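Local structure of SxtG (Microseira wollei, 6U1R) at residues Arg136-Pro150 and Pro212-Ile226. The protein is an amidinotransferase of the saxitoxin biosynthetic pathway, probably transferring an amidino group by way of a covalent amidino-cysteine intermediate. Numbering follows the deposited sequence.
Sequences RDVFLVIGNEIIEAP and PTFDAADFVRCGRDI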
ATOM      1  N   ARG A 136      -6.981   6.956  13.932  1.00 13.24           N
ATOM      2  CA  ARG A 136      -6.644   8.177  13.206  1.00 12.70           C
ATOM      3  C   ARG A 136      -5.213   8.152  12.664  1.00 14.31           C
ATOM      4  O   ARG A 136      -4.908   8.842  11.686  1.00 12.99           O
ATOM      5  CB  ARG A 136      -6.833   9.387  14.138  1.00 13.10           C
ATOM      6  CG  ARG A 136      -6.662  10.768  13.508  1.00 12.25           C
ATOM      7  CD  ARG A 136      -7.869  11.223  12.708  1.00 14.01           C
ATOM      8  NE  ARG A 136      -9.112  11.187  13.488  1.00 14.85           N
ATOM      9  CZ  ARG A 136     -10.298  11.553  13.007  1.00 14.56           C
ATOM     10  NH1 ARG A 136     -10.395  12.048  11.777  1.00 13.84           N
ATOM     11  NH2 ARG A 136     -11.384  11.456  13.757  1.00 12.58           N
ATOM     12  N   ASP A 137      -4.309   7.401  13.303  1.00 12.91           N
ATOM     13  CA  ASP A 137      -2.911   7.391  12.861  1.00 11.92           C
ATOM     14  C   ASP A 137      -2.702   6.598  11.576  1.00 13.54           C
ATOM     15  O   ASP A 137      -1.748   6.858  10.833  1.00 13.34           O
ATOM     16  CB  ASP A 137      -2.008   6.773  13.938  1.00 14.11           C
ATOM     17  CG  ASP A 137      -2.023   7.525  15.249  1.00 15.79           C
ATOM     18  OD1 ASP A 137      -2.632   8.626  15.321  1.00 16.02           O
ATOM     19  OD2 ASP A 137      -1.410   7.001  16.226  1.00 14.09           O
ATOM     20  N   VAL A 138      -3.564   5.622  11.309  1.00 13.00           N
ATOM     21  CA  VAL A 138      -3.255   4.513  10.414  1.00 11.70           C
ATOM     22  C   VAL A 138      -3.872   4.733   9.042  1.00 12.55           C
ATOM     23  O   VAL A 138      -3.361   4.232   8.034  1.00 12.94           O
ATOM     24  CB  VAL A 138      -3.755   3.192  11.041  1.00 11.21           C
ATOM     25  CG1 VAL A 138      -3.508   1.995  10.108  1.00 13.19           C
ATOM     26  CG2 VAL A 138      -3.076   2.985  12.398  1.00 11.68           C
ATOM     27  N   PHE A 139      -4.982   5.481   8.994  1.00 13.22           N
ATOM     28  CA  PHE A 139      -5.784   5.653   7.786  1.00 11.51           C
ATOM     29  C   PHE A 139      -6.201   7.107   7.625  1.00 10.72           C
ATOM     30  O   PHE A 139      -6.529   7.766   8.609  1.00 13.00           O
ATOM     31  CB  PHE A 139      -7.095   4.852   7.805  1.00 12.95           C
ATOM     32  CG  PHE A 139      -6.951   3.403   8.191  1.00 13.20           C
ATOM     33  CD1 PHE A 139      -6.590   2.467   7.248  1.00 13.68           C
ATOM     34  CD2 PHE A 139      -7.191   2.988   9.488  1.00 13.50           C
ATOM     35  CE1 PHE A 139      -6.481   1.123   7.581  1.00 12.00           C
ATOM     36  CE2 PHE A 139      -7.066   1.635   9.835  1.00 13.90           C
ATOM     37  CZ  PHE A 139      -6.706   0.715   8.876  1.00 13.26           C
ATOM     38  N   LEU A 140      -6.259   7.560   6.385  1.00 12.41           N
ATOM     39  CA  LEU A 140      -6.911   8.800   6.002  1.00 13.64           C
ATOM     40  C   LEU A 140      -8.225   8.476   5.316  1.00 15.88           C
ATOM     41  O   LEU A 140      -8.283   7.558   4.487  1.00 15.29           O
ATOM     42  CB  LEU A 140      -6.071   9.601   5.020  1.00 14.83           C
ATOM     43  CG  LEU A 140      -4.834  10.331   5.461  1.00 18.63           C
ATOM     44  CD1 LEU A 140      -4.061  10.727   4.170  1.00 20.95           C
ATOM     45  CD2 LEU A 140      -5.245  11.547   6.267  1.00 19.36           C
ATOM     46  N   VAL A 141      -9.270   9.229   5.641  1.00 13.52           N
ATOM     47  CA  VAL A 141     -10.529   9.161   4.909  1.00 14.40           C
ATOM     48  C   VAL A 141     -10.629  10.422   4.070  1.00 15.22           C
ATOM     49  O   VAL A 141     -10.713  11.530   4.619  1.00 14.50           O
ATOM     50  CB  VAL A 141     -11.749   9.031   5.835  1.00 14.68           C
ATOM     51  CG1 VAL A 141     -13.008   8.867   4.980  1.00 14.73           C
ATOM     52  CG2 VAL A 141     -11.597   7.871   6.764  1.00 17.84           C
ATOM     53  N   ILE A 142     -10.631  10.258   2.746  1.00 14.70           N
ATOM     54  CA  ILE A 142     -10.702  11.368   1.799  1.00 15.58           C
ATOM     55  C   ILE A 142     -11.935  11.120   0.933  1.00 16.09           C
ATOM     56  O   ILE A 142     -11.879  10.362  -0.044  1.00 18.00           O
ATOM     57  CB  ILE A 142      -9.447  11.497   0.926  1.00 16.60           C
ATOM     58  CG1 ILE A 142      -8.167  11.586   1.771  1.00 18.64           C
ATOM     59  CG2 ILE A 142      -9.564  12.739   0.013  1.00 18.12           C
ATOM     60  CD1 ILE A 142      -8.128  12.766   2.741  1.00 18.26           C
ATOM     61  N   GLY A 143     -13.054  11.741   1.283  1.00 15.68           N
ATOM     62  CA  GLY A 143     -14.261  11.530   0.497  1.00 17.10           C
ATOM     63  C   GLY A 143     -14.756  10.101   0.653  1.00 15.93           C
ATOM     64  O   GLY A 143     -15.078   9.680   1.765  1.00 15.03           O
ATOM     65  N   ASN A 144     -14.798   9.331  -0.433  1.00 17.73           N
ATOM     66  CA  ASN A 144     -15.236   7.947  -0.376  1.00 19.37           C
ATOM     67  C   ASN A 144     -14.069   6.958  -0.353  1.00 18.49           C
ATOM     68  O   ASN A 144     -14.298   5.756  -0.515  1.00 16.60           O
ATOM     69  CB  ASN A 144     -16.164   7.624  -1.559  1.00 23.31           C
ATOM     70  CG  ASN A 144     -15.457   7.703  -2.902  1.00 30.45           C
ATOM     71  OD1 ASN A 144     -14.263   7.988  -2.976  1.00 31.14           O
ATOM     72  ND2 ASN A 144     -16.194   7.429  -3.978  1.00 41.99           N
ATOM     73  N   GLU A 145     -12.846   7.432  -0.108  1.00 17.36           N
ATOM     74  CA  GLU A 145     -11.642   6.609  -0.153  1.00 15.83           C
ATOM     75  C   GLU A 145     -10.999   6.496   1.223  1.00 15.45           C
ATOM     76  O   GLU A 145     -10.819   7.514   1.914  1.00 14.67           O
ATOM     77  CB  GLU A 145     -10.633   7.208  -1.133  1.00 17.32           C
ATOM     78  CG  GLU A 145      -9.341   6.416  -1.277  1.00 17.50           C
ATOM     79  CD  GLU A 145      -8.348   7.063  -2.221  1.00 19.31           C
ATOM     80  OE1 GLU A 145      -8.505   8.260  -2.534  1.00 19.82           O
ATOM     81  OE2 GLU A 145      -7.400   6.377  -2.654  1.00 17.22           O
ATOM     82  N   ILE A 146     -10.622   5.266   1.598  1.00 14.03           N
ATOM     83  CA  ILE A 146      -9.769   5.010   2.764  1.00 13.81           C
ATOM     84  C   ILE A 146      -8.350   4.697   2.265  1.00 14.19           C
ATOM     85  O   ILE A 146      -8.162   3.825   1.409  1.00 14.36           O
ATOM     86  CB  ILE A 146     -10.341   3.873   3.629  1.00 14.08           C
ATOM     87  CG1 ILE A 146     -11.730   4.286   4.137  1.00 17.70           C
ATOM     88  CG2 ILE A 146      -9.411   3.554   4.801  1.00 14.45           C
ATOM     89  CD1 ILE A 146     -12.411   3.309   4.995  1.00 20.51           C
ATOM     90  N   ILE A 147      -7.355   5.445   2.758  1.00 13.68           N
ATOM     91  CA  ILE A 147      -5.950   5.292   2.367  1.00 12.53           C
ATOM     92  C   ILE A 147      -5.160   4.760   3.557  1.00 11.65           C
ATOM     93  O   ILE A 147      -5.155   5.373   4.637  1.00 12.16           O
ATOM     94  CB  ILE A 147      -5.346   6.630   1.892  1.00 14.21           C
ATOM     95  CG1 ILE A 147      -6.191   7.245   0.774  1.00 14.30           C
ATOM     96  CG2 ILE A 147      -3.897   6.431   1.422  1.00 14.34           C
ATOM     97  CD1 ILE A 147      -5.805   8.674   0.428  1.00 16.09           C
ATOM     98  N   GLU A 148      -4.454   3.642   3.354  1.00 11.77           N
ATOM     99  CA  GLU A 148      -3.571   3.111   4.388  1.00 12.47           C
ATOM    100  C   GLU A 148      -2.224   3.821   4.320  1.00 12.19           C
ATOM    101  O   GLU A 148      -1.544   3.800   3.281  1.00 12.65           O
ATOM    102  CB  GLU A 148      -3.401   1.596   4.250  1.00 12.58           C
ATOM    103  CG  GLU A 148      -4.752   0.849   4.195  1.00 13.85           C
ATOM    104  CD  GLU A 148      -4.677  -0.640   4.505  1.00 16.28           C
ATOM    105  OE1 GLU A 148      -3.561  -1.166   4.736  1.00 17.82           O
ATOM    106  OE2 GLU A 148      -5.753  -1.289   4.509  1.00 15.88           O
ATOM    107  N   ALA A 149      -1.848   4.432   5.436  1.00 11.23           N
ATOM    108  CA  ALA A 149      -0.643   5.239   5.528  1.00 10.60           C
ATOM    109  C   ALA A 149       0.623   4.382   5.479  1.00 12.68           C
ATOM    110  O   ALA A 149       0.662   3.271   6.027  1.00 12.42           O
ATOM    111  CB  ALA A 149      -0.652   6.035   6.821  1.00 11.71           C
ATOM    112  N   PRO A 150       1.696   4.905   4.874  1.00 11.75           N
ATOM    113  CA  PRO A 150       2.994   4.214   4.926  1.00 12.86           C
ATOM    114  C   PRO A 150       3.758   4.622   6.175  1.00 11.83           C
ATOM    115  O   PRO A 150       4.514   5.594   6.143  1.00 13.13           O
ATOM    116  CB  PRO A 150       3.689   4.695   3.649  1.00 11.96           C
ATOM    117  CG  PRO A 150       3.158   6.121   3.463  1.00 13.45           C
ATOM    118  CD  PRO A 150       1.757   6.141   4.072  1.00 12.50           C
ATOM    119  N   PRO A 212       9.134   7.318   1.091  1.00 12.86           N
ATOM    120  CA  PRO A 212       7.923   8.020   1.562  1.00 12.94           C
ATOM    121  C   PRO A 212       7.358   7.397   2.832  1.00 12.97           C
ATOM    122  O   PRO A 212       7.032   6.207   2.844  1.00 12.10           O
ATOM    123  CB  PRO A 212       6.943   7.862   0.393  1.00 14.09           C
ATOM    124  CG  PRO A 212       7.744   7.475  -0.786  1.00 15.31           C
ATOM    125  CD  PRO A 212       8.990   6.810  -0.286  1.00 14.00           C
ATOM    126  N   THR A 213       7.191   8.211   3.886  1.00 12.05           N
ATOM    127  CA  THR A 213       6.480   7.799   5.094  1.00 11.39           C
ATOM    128  C   THR A 213       5.602   8.941   5.589  1.00 13.04           C
ATOM    129  O   THR A 213       5.975  10.123   5.509  1.00 11.66           O
ATOM    130  CB  THR A 213       7.414   7.339   6.257  1.00 11.90           C
ATOM    131  OG1 THR A 213       8.327   8.379   6.640  1.00 15.20           O
ATOM    132  CG2 THR A 213       8.192   6.098   5.874  1.00 13.07           C
ATOM    133  N   PHE A 214       4.417   8.578   6.070  1.00 12.63           N
ATOM    134  CA  PHE A 214       3.601   9.518   6.829  1.00 11.86           C
ATOM    135  C   PHE A 214       2.612   8.754   7.696  1.00 13.84           C
ATOM    136  O   PHE A 214       2.237   7.614   7.393  1.00 12.68           O
ATOM    137  CB  PHE A 214       2.860  10.523   5.917  1.00 11.77           C
ATOM    138  CG  PHE A 214       1.775   9.927   5.042  1.00 13.05           C
ATOM    139  CD1 PHE A 214       0.492   9.728   5.545  1.00 12.32           C
ATOM    140  CD2 PHE A 214       2.024   9.602   3.714  1.00 13.41           C
ATOM    141  CE1 PHE A 214      -0.502   9.208   4.749  1.00 14.12           C
ATOM    142  CE2 PHE A 214       1.017   9.083   2.901  1.00 14.05           C
ATOM    143  CZ  PHE A 214      -0.241   8.888   3.414  1.00 14.40           C
ATOM    144  N   ASP A 215       2.226   9.399   8.798  1.00 12.37           N
ATOM    145  CA  ASP A 215       1.083   8.995   9.603  1.00 12.41           C
ATOM    146  C   ASP A 215      -0.110   9.858   9.206  1.00 13.42           C
ATOM    147  O   ASP A 215       0.025  11.074   9.003  1.00 11.06           O
ATOM    148  CB  ASP A 215       1.346   9.193  11.098  1.00 12.22           C
ATOM    149  CG  ASP A 215       2.211   8.100  11.715  1.00 13.44           C
ATOM    150  OD1 ASP A 215       2.900   7.375  10.973  1.00 12.29           O
ATOM    151  OD2 ASP A 215       2.200   7.984  12.958  1.00 14.39           O
ATOM    152  N   ALA A 216      -1.289   9.244   9.147  1.00 12.52           N
ATOM    153  CA  ALA A 216      -2.455   9.995   8.703  1.00 12.52           C
ATOM    154  C   ALA A 216      -2.778  11.132   9.663  1.00 13.01           C
ATOM    155  O   ALA A 216      -3.302  12.173   9.250  1.00 13.22           O
ATOM    156  CB  ALA A 216      -3.645   9.045   8.557  1.00 13.15           C
ATOM    157  N   ALA A 217      -2.457  10.964  10.938  1.00 11.50           N
ATOM    158  CA  ALA A 217      -2.808  11.977  11.925  1.00 12.45           C
ATOM    159  C   ALA A 217      -1.870  13.178  11.915  1.00 11.84           C
ATOM    160  O   ALA A 217      -2.073  14.103  12.717  1.00 12.28           O
ATOM    161  CB  ALA A 217      -2.839  11.351  13.316  1.00 13.16           C
ATOM    162  N   ASP A 218      -0.873  13.215  11.022  1.00 11.43           N
ATOM    163  CA  ASP A 218      -0.151  14.461  10.763  1.00 13.60           C
ATOM    164  C   ASP A 218      -0.899  15.385   9.789  1.00 13.38           C
ATOM    165  O   ASP A 218      -0.334  16.421   9.384  1.00 13.29           O
ATOM    166  CB  ASP A 218       1.258  14.172  10.220  1.00 12.11           C
ATOM    167  CG  ASP A 218       2.284  13.981  11.329  1.00 12.72           C
ATOM    168  OD1 ASP A 218       2.231  14.748  12.319  1.00 14.23           O
ATOM    169  OD2 ASP A 218       3.122  13.054  11.210  1.00 13.74           O
ATOM    170  N   PHE A 219      -2.152  15.051   9.447  1.00 13.62           N
ATOM    171  CA  PHE A 219      -2.983  15.840   8.539  1.00 12.45           C
ATOM    172  C   PHE A 219      -4.374  16.064   9.128  1.00 13.38           C
ATOM    173  O   PHE A 219      -4.910  15.200   9.833  1.00 12.52           O
ATOM    174  CB  PHE A 219      -3.113  15.157   7.173  1.00 12.48           C
ATOM    175  CG  PHE A 219      -1.795  14.901   6.510  1.00 12.88           C
ATOM    176  CD1 PHE A 219      -1.083  13.743   6.781  1.00 12.54           C
ATOM    177  CD2 PHE A 219      -1.252  15.826   5.640  1.00 13.82           C
ATOM    178  CE1 PHE A 219       0.127  13.510   6.195  1.00 12.92           C
ATOM    179  CE2 PHE A 219      -0.031  15.584   5.033  1.00 13.23           C
ATOM    180  CZ  PHE A 219       0.664  14.433   5.318  1.00 13.17           C
ATOM    181  N   VAL A 220      -4.945  17.246   8.854  1.00 12.95           N
ATOM    182  CA  VAL A 220      -6.343  17.538   9.162  1.00 12.82           C
ATOM    183  C   VAL A 220      -7.010  18.069   7.899  1.00 13.30           C
ATOM    184  O   VAL A 220      -6.357  18.665   7.036  1.00 13.90           O
ATOM    185  CB  VAL A 220      -6.504  18.536  10.332  1.00 13.14           C
ATOM    186  CG1 VAL A 220      -6.246  17.835  11.640  1.00 14.66           C
ATOM    187  CG2 VAL A 220      -5.568  19.734  10.163  1.00 13.85           C
ATOM    188  N   ARG A 221      -8.324  17.833   7.781  1.00 13.13           N
ATOM    189  CA  ARG A 221      -9.043  17.943   6.506  1.00 14.17           C
ATOM    190  C   ARG A 221     -10.054  19.087   6.501  1.00 13.54           C
ATOM    191  O   ARG A 221     -10.946  19.131   7.358  1.00 12.21           O
ATOM    192  CB  ARG A 221      -9.763  16.627   6.213  1.00 14.04           C
ATOM    193  CG  ARG A 221      -8.794  15.433   5.940  1.00 12.72           C
ATOM    194  CD  ARG A 221      -9.456  14.066   6.039  1.00 14.96           C
ATOM    195  NE  ARG A 221     -10.106  13.977   7.337  1.00 14.00           N
ATOM    196  CZ  ARG A 221     -11.375  13.661   7.544  1.00 15.50           C
ATOM    197  NH1 ARG A 221     -12.172  13.265   6.546  1.00 14.16           N
ATOM    198  NH2 ARG A 221     -11.846  13.731   8.781  1.00 14.64           N
ATOM    199  N   CYS A 222      -9.952  19.964   5.487  1.00 13.67           N
ATOM    200  CA  CYS A 222     -10.880  21.090   5.276  1.00 13.36           C
ATOM    201  C   CYS A 222     -11.407  21.103   3.835  1.00 14.33           C
ATOM    202  O   CYS A 222     -11.243  22.077   3.101  1.00 15.37           O
ATOM    203  CB  CYS A 222     -10.220  22.437   5.555  1.00 15.08           C
ATOM    204  SG  CYS A 222      -9.677  22.632   7.257  1.00 15.06           S
ATOM    205  N   GLY A 223     -12.075  20.034   3.443  1.00 14.59           N
ATOM    206  CA  GLY A 223     -12.550  19.929   2.066  1.00 14.49           C
ATOM    207  C   GLY A 223     -11.391  19.831   1.100  1.00 16.94           C
ATOM    208  O   GLY A 223     -10.494  18.993   1.261  1.00 15.67           O
ATOM    209  N   ARG A 224     -11.388  20.701   0.083  1.00 14.40           N
ATOM    210  CA  ARG A 224     -10.344  20.673  -0.932  1.00 16.50           C
ATOM    211  C   ARG A 224      -8.966  21.062  -0.395  1.00 17.26           C
ATOM    212  O   ARG A 224      -7.965  20.812  -1.078  1.00 17.54           O
ATOM    213  CB  ARG A 224     -10.696  21.609  -2.093  1.00 20.24           C
ATOM    214  CG  ARG A 224     -11.832  21.119  -2.967  1.00 19.91           C
ATOM    215  CD  ARG A 224     -11.883  21.843  -4.300  1.00 24.41           C
ATOM    216  NE  ARG A 224     -13.009  21.374  -5.112  1.00 24.64           N
ATOM    217  CZ  ARG A 224     -12.967  20.359  -5.969  1.00 27.02           C
ATOM    218  NH1 ARG A 224     -11.846  19.675  -6.162  1.00 24.20           N
ATOM    219  NH2 ARG A 224     -14.067  20.028  -6.651  1.00 27.25           N
ATOM    220  N   ASP A 225      -8.889  21.645   0.797  1.00 15.40           N
ATOM    221  CA  ASP A 225      -7.627  22.060   1.397  1.00 15.42           C
ATOM    222  C   ASP A 225      -7.363  21.205   2.627  1.00 14.81           C
ATOM    223  O   ASP A 225      -8.231  21.083   3.502  1.00 14.76           O
ATOM    224  CB  ASP A 225      -7.659  23.549   1.746  1.00 17.08           C
ATOM    225  CG  ASP A 225      -7.826  24.400   0.523  1.00 18.79           C
ATOM    226  OD1 ASP A 225      -6.827  24.569  -0.204  1.00 18.15           O
ATOM    227  OD2 ASP A 225      -8.964  24.859   0.264  1.00 20.99           O
ATOM    228  N   ILE A 226      -6.169  20.603   2.669  1.00 15.39           N
ATOM    229  CA  ILE A 226      -5.712  19.731   3.746  1.00 13.15           C
ATOM    230  C   ILE A 226      -4.431  20.333   4.326  1.00 13.70           C
ATOM    231  O   ILE A 226      -3.576  20.831   3.582  1.00 15.77           O
ATOM    232  CB  ILE A 226      -5.476  18.299   3.212  1.00 15.18           C
ATOM    233  CG1 ILE A 226      -6.795  17.662   2.761  1.00 14.20           C
ATOM    234  CG2 ILE A 226      -4.795  17.406   4.262  1.00 14.45           C
ATOM    235  CD1 ILE A 226      -6.624  16.433   1.897  1.00 16.45           C
TER
HETATM  236  O   HOH W   1      -8.532  13.760  10.119  1.00 18.33           O
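Two backbone hydrogen bonds join the loop and 3-10 turn leading into strand 219-222 to segment 136-150: Phe214 N to Pro150 O, 3.0 Å, and Ala216 N to Asp137 O. Strands 139-142 and 219-222 run nearly parallel (10°), but their axes come no closer than 9.0 Å, and side chains pack between them. Ala216 CB wedges against Phe139 O and meets Leu140 CG at 3.6 Å, while Leu140 CD1 reaches Phe214 CE1. The Phe214 ring takes Pro150 CD over one face in a CH-pi contact, 3.4 Å from its centroid; chi1 of 68°, placing CG between the backbone N and carbonyl carbon, turns one face of the ring to Pro150. Farther along, Ile142 CD1 and Ile226 CD1 meet tip to tip. Arg221 NH1 makes a weak hydrogen bond to Val141 O (3.0 Å). Its NH2 lies 3.7 Å from Arg136 NH1, at the edge of that guanidinium, and Asp372 bridges both arginines, probably offsetting their like charges. A water accepts from Arg136 NH1 and Arg221 NE. Asp215 OD2 is hydrogen-bonded to His264 NE2, and Asp137 OD2 forms a salt bridge with Arg156. Each segment contributes a beta hairpin with a type II' turn, and the segments just before the hairpins carry Asp215, beside His264, and Arg136, near Cys368; the predicted active-site residues Asp215, His264 and Cys368 are consistent with the active site of an AGAT-like amidinotransferase.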